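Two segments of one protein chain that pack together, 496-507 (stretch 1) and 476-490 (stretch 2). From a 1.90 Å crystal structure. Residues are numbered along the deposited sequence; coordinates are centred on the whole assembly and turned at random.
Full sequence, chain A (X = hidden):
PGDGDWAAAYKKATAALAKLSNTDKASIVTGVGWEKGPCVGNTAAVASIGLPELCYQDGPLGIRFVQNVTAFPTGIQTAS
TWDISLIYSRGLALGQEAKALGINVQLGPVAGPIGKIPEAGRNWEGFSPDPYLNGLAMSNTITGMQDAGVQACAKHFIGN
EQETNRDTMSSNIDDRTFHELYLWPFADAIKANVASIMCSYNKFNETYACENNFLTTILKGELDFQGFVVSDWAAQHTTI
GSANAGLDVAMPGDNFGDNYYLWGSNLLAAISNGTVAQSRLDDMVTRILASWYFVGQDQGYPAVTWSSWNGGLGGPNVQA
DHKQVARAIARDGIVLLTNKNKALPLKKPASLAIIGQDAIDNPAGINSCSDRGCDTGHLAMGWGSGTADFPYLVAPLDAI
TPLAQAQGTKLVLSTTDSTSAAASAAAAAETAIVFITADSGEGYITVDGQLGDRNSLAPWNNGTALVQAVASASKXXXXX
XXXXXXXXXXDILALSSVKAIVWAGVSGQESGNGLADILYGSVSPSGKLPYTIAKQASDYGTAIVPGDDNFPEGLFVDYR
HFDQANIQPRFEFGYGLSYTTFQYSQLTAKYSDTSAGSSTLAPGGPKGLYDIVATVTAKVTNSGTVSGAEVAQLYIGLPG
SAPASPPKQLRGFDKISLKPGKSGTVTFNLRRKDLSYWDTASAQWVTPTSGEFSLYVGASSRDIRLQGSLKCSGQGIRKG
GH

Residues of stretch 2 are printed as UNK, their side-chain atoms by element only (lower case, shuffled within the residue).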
# COMPACT_ATOMS: atom_id res chain seq x y z
N SER A 496 -29.76 -15.80 -6.05
CA SER A 496 -29.42 -17.21 -6.20
C SER A 496 -28.71 -17.53 -7.52
O SER A 496 -27.93 -18.44 -7.58
CB SER A 496 -30.67 -18.07 -6.02
OG SER A 496 -31.51 -17.76 -7.12
N SER A 497 -28.89 -16.77 -8.58
CA SER A 497 -28.17 -17.05 -9.80
C SER A 497 -26.67 -16.63 -9.82
O SER A 497 -25.93 -17.02 -10.71
CB SER A 497 -28.89 -16.43 -11.04
OG SER A 497 -29.43 -15.18 -10.72
N VAL A 498 -26.23 -15.89 -8.82
CA VAL A 498 -24.79 -15.48 -8.72
C VAL A 498 -24.02 -16.69 -8.19
O VAL A 498 -24.21 -17.12 -7.01
CB VAL A 498 -24.59 -14.26 -7.85
CG1 VAL A 498 -23.08 -14.00 -7.59
CG2 VAL A 498 -25.21 -13.03 -8.51
N LYS A 499 -23.29 -17.29 -9.09
CA LYS A 499 -22.60 -18.54 -8.82
C LYS A 499 -21.14 -18.31 -8.43
O LYS A 499 -20.57 -19.19 -7.79
CB LYS A 499 -22.60 -19.46 -10.05
CG LYS A 499 -24.01 -19.75 -10.63
CD LYS A 499 -24.94 -20.33 -9.58
CE LYS A 499 -26.25 -20.78 -10.19
NZ LYS A 499 -27.16 -20.96 -9.05
N ALA A 500 -20.54 -17.18 -8.81
CA ALA A 500 -19.13 -16.88 -8.42
C ALA A 500 -18.91 -15.38 -8.32
O ALA A 500 -19.53 -14.59 -9.07
CB ALA A 500 -18.14 -17.55 -9.34
N ILE A 501 -18.15 -14.96 -7.31
CA ILE A 501 -17.79 -13.58 -7.15
C ILE A 501 -16.24 -13.53 -7.12
O ILE A 501 -15.60 -14.15 -6.27
CB ILE A 501 -18.38 -12.96 -5.88
CG1 ILE A 501 -19.90 -13.02 -5.92
CG2 ILE A 501 -17.98 -11.51 -5.76
CD1 ILE A 501 -20.48 -12.49 -4.64
N VAL A 502 -15.67 -12.80 -8.09
CA VAL A 502 -14.23 -12.60 -8.19
C VAL A 502 -13.87 -11.19 -7.77
O VAL A 502 -14.26 -10.25 -8.43
CB VAL A 502 -13.83 -12.81 -9.64
CG1 VAL A 502 -12.34 -12.60 -9.77
CG2 VAL A 502 -14.37 -14.19 -10.12
N TRP A 503 -13.18 -11.05 -6.63
CA TRP A 503 -12.72 -9.76 -6.14
C TRP A 503 -11.36 -9.50 -6.82
O TRP A 503 -10.28 -9.92 -6.34
CB TRP A 503 -12.63 -9.83 -4.63
CG TRP A 503 -12.40 -8.61 -3.96
CD1 TRP A 503 -11.20 -8.17 -3.51
CD2 TRP A 503 -13.38 -7.65 -3.57
NE1 TRP A 503 -11.36 -6.95 -2.91
CE2 TRP A 503 -12.70 -6.61 -2.91
CE3 TRP A 503 -14.76 -7.55 -3.73
CZ2 TRP A 503 -13.33 -5.49 -2.46
CZ3 TRP A 503 -15.39 -6.41 -3.28
CH2 TRP A 503 -14.69 -5.41 -2.65
N ALA A 504 -11.41 -8.79 -7.93
CA ALA A 504 -10.24 -8.72 -8.82
C ALA A 504 -9.33 -7.54 -8.49
O ALA A 504 -8.21 -7.46 -8.99
CB ALA A 504 -10.73 -8.57 -10.25
N GLY A 505 -9.83 -6.61 -7.67
CA GLY A 505 -9.08 -5.45 -7.21
C GLY A 505 -8.82 -4.41 -8.27
O GLY A 505 -9.61 -4.27 -9.20
N VAL A 506 -7.67 -3.72 -8.16
CA VAL A 506 -7.31 -2.59 -8.99
C VAL A 506 -5.82 -2.74 -9.29
O VAL A 506 -4.96 -2.56 -8.45
CB VAL A 506 -7.68 -1.22 -8.37
CG1 VAL A 506 -9.18 -1.01 -8.48
CG2 VAL A 506 -7.36 -1.19 -6.88
N SER A 507 -5.57 -3.21 -10.50
CA SER A 507 -4.36 -3.99 -10.80
C SER A 507 -3.52 -3.52 -11.97
O SER A 507 -2.64 -4.25 -12.43
CB SER A 507 -4.70 -5.51 -10.92
OG SER A 507 -5.54 -5.84 -12.02
N UNK A 476 -26.93 -18.38 -14.41
CA UNK A 476 -25.49 -18.61 -14.15
C UNK A 476 -24.74 -17.32 -14.32
O UNK A 476 -24.33 -16.99 -15.44
n UNK A 476 -26.30 -21.47 -15.67
c UNK A 476 -25.41 -21.05 -14.81
c UNK A 476 -24.86 -19.66 -15.07
o UNK A 476 -25.09 -21.69 -13.81
N UNK A 477 -24.53 -16.64 -13.20
CA UNK A 477 -23.89 -15.36 -13.22
C UNK A 477 -22.58 -15.37 -12.50
O UNK A 477 -22.51 -15.74 -11.32
c UNK A 477 -26.19 -14.30 -13.22
c UNK A 477 -24.79 -14.30 -12.55
c UNK A 477 -24.14 -12.91 -12.61
N UNK A 478 -21.56 -14.85 -13.15
CA UNK A 478 -20.25 -14.66 -12.48
C UNK A 478 -20.09 -13.14 -12.29
O UNK A 478 -20.20 -12.39 -13.30
c UNK A 478 -17.75 -14.85 -12.82
c UNK A 478 -19.13 -15.09 -13.43
c UNK A 478 -19.45 -17.60 -12.92
c UNK A 478 -19.37 -16.52 -13.94
N UNK A 479 -19.89 -12.66 -11.07
CA UNK A 479 -19.64 -11.24 -10.81
C UNK A 479 -18.13 -10.98 -10.67
O UNK A 479 -17.49 -11.55 -9.82
c UNK A 479 -20.36 -10.74 -9.54
c UNK A 479 -20.11 -9.26 -9.29
c UNK A 479 -21.85 -11.01 -9.64
N UNK A 480 -17.61 -10.11 -11.51
CA UNK A 480 -16.22 -9.56 -11.38
C UNK A 480 -16.27 -8.17 -10.81
O UNK A 480 -16.91 -7.30 -11.42
c UNK A 480 -15.50 -9.56 -12.73
c UNK A 480 -15.42 -10.97 -13.20
c UNK A 480 -14.11 -8.93 -12.61
N UNK A 481 -15.52 -7.93 -9.72
CA UNK A 481 -15.55 -6.69 -9.06
C UNK A 481 -14.16 -6.09 -9.06
O UNK A 481 -13.24 -6.73 -8.53
c UNK A 481 -17.92 -7.55 -6.10
c UNK A 481 -17.38 -7.46 -7.53
c UNK A 481 -16.10 -5.47 -6.92
c UNK A 481 -16.02 -6.83 -7.62
N UNK A 482 -14.02 -4.89 -9.65
CA UNK A 482 -12.77 -4.11 -9.58
C UNK A 482 -12.99 -2.94 -8.60
O UNK A 482 -13.60 -1.94 -8.97
n UNK A 482 -12.65 -5.16 -12.79
c UNK A 482 -11.84 -4.74 -11.85
o UNK A 482 -10.67 -5.24 -11.66
c UNK A 482 -12.37 -3.63 -10.98
N UNK A 483 -12.50 -3.06 -7.35
CA UNK A 483 -12.74 -2.07 -6.33
C UNK A 483 -11.50 -1.73 -5.56
O UNK A 483 -10.65 -2.59 -5.28
c UNK A 483 -13.77 -2.60 -5.32
o UNK A 483 -13.96 -1.76 -4.18
N UNK A 484 -11.43 -0.45 -5.21
CA UNK A 484 -10.37 0.13 -4.36
C UNK A 484 -10.41 -0.30 -2.93
O UNK A 484 -9.45 -0.07 -2.19
c UNK A 484 -10.07 2.09 -5.84
c UNK A 484 -11.73 2.27 -3.98
c UNK A 484 -10.38 1.66 -4.42
N UNK A 485 -11.53 -0.91 -2.48
CA UNK A 485 -11.65 -1.29 -1.10
C UNK A 485 -12.91 -2.03 -0.80
O UNK A 485 -13.68 -2.27 -1.72
N UNK A 486 -13.15 -2.34 0.47
CA UNK A 486 -14.33 -3.09 0.89
C UNK A 486 -15.61 -2.52 0.31
O UNK A 486 -15.79 -1.27 0.16
c UNK A 486 -12.33 -1.89 1.62
c UNK A 486 -14.34 -2.90 2.42
c UNK A 486 -12.97 -2.52 2.79
N UNK A 487 -16.51 -3.42 -0.00
CA UNK A 487 -17.85 -3.11 -0.40
C UNK A 487 -18.80 -4.08 0.39
O UNK A 487 -18.44 -5.19 0.70
c UNK A 487 -17.95 -1.05 -2.66
c UNK A 487 -17.40 -2.91 -4.24
c UNK A 487 -18.07 -3.32 -1.89
c UNK A 487 -17.30 -2.43 -2.83
N UNK A 488 -20.03 -3.63 0.61
CA UNK A 488 -21.06 -4.48 1.20
C UNK A 488 -21.69 -5.21 -0.00
O UNK A 488 -22.18 -4.59 -0.93
c UNK A 488 -22.09 -3.64 1.98
c UNK A 488 -21.41 -2.74 3.02
c UNK A 488 -20.63 -3.46 4.11
c UNK A 488 -23.20 -4.53 2.58
N UNK A 489 -21.67 -6.52 0.06
CA UNK A 489 -22.05 -7.36 -1.04
C UNK A 489 -23.36 -8.12 -0.75
O UNK A 489 -23.77 -8.93 -1.58
c UNK A 489 -18.58 -8.84 -2.04
c UNK A 489 -19.59 -7.76 -1.69
c UNK A 489 -19.79 -6.84 -2.87
c UNK A 489 -20.96 -8.35 -1.34
N UNK A 490 -24.02 -7.80 0.37
CA UNK A 490 -25.22 -8.53 0.79
C UNK A 490 -26.30 -8.55 -0.30
O UNK A 490 -26.88 -9.58 -0.57
c UNK A 490 -25.81 -7.93 2.07
c UNK A 490 -24.87 -8.01 3.27
o UNK A 490 -23.25 -9.78 3.36
c UNK A 490 -24.42 -9.42 3.57
o UNK A 490 -25.27 -10.22 3.99
O HOH W 1 -12.20 -5.77 -6.00
O HOH W 2 -7.83 -3.64 -12.32

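Position 476 carries two carbons, the second bearing one oxygen and one nitrogen, a carboxamide; the CA-to-CB bond points away, yet the oxygen returns to within 3.9 Å of Lys499 CG. This is Asn476. At 477 a single carbon carries two more, one of them 4.2 Å from Val498 CG2, so the residue is Val477. Its N donates to Ser497 O (2.9 Å) and its O accepts from Lys499 N (2.8 Å).

Position 478 has four carbons, forked at the first with one arm two carbons long; the end of that arm lies 3.8 Å from Ala500 CB, which identifies Ile478. Three carbons forked at the first recur at 479, one tip 3.8 Å from Val498 CG1: Val479. Its N bonds to Ala500 O and its O to Val502 N, both at 2.8 Å. Position 480 repeats the three-carbon fork, with tips 4.3 Å from Val502 CB and 4.1 Å from Ala504 CB; it is Val480. At 481 four carbons again fork at the first. The long arm ends 4.0 Å from Ile501 CG2 and the short arm 3.8 Å from Trp503 CZ3, as expected for Ile481.

Position 482 is a second carboxamide, two carbons with one oxygen and one nitrogen, hence Asn482. Its OD1 lies 2.8 Å from Gly505 O, but both are acceptors and no hydrogen bond joins them. One carbon and one oxygen at 483, the CB 4.0 Å from Trp503 CH2, make Ser483. A three-carbon fork at 484, one tip 4.2 Å from Val506 CG1, is Val484. Position 485 has no side-chain atoms and is Gly485; its O accepts from Ser483 OG (2.5 Å) and meets the Trp503 ring edge at CZ2 (3.3 Å).

At 486 three carbons close a ring onto the backbone N: Pro486. At 487 four carbons fork at the second, and that branching carbon lies 4.0 Å from Trp503 CH2; this is Leu487. At 488 four carbons fork at the first, out of reach: Ile488. At 489 four carbons fork at the second, one tip 4.2 Å from Trp503 CZ3, giving Leu489. At 490 three carbons, the third carrying two oxygens, make no contact with stretch 1; this is Glu490.

The contact is a parallel strand pairing, its register shifted by a bulge between Val498 and Ala500. Val477, Val479 and Ile481 pack with Val498, Ile501 and Trp503 on one face; Ile478 and Val480 meet Ala500 and Val502 on the other. Beyond the last ladder bond, Ala504 N to Ile481 O (2.8 Å), water 1 links Ile481 O, Ser483 N and Gly505 N.

Stretch 2 (476-490) NVIVVINSVGPLILE
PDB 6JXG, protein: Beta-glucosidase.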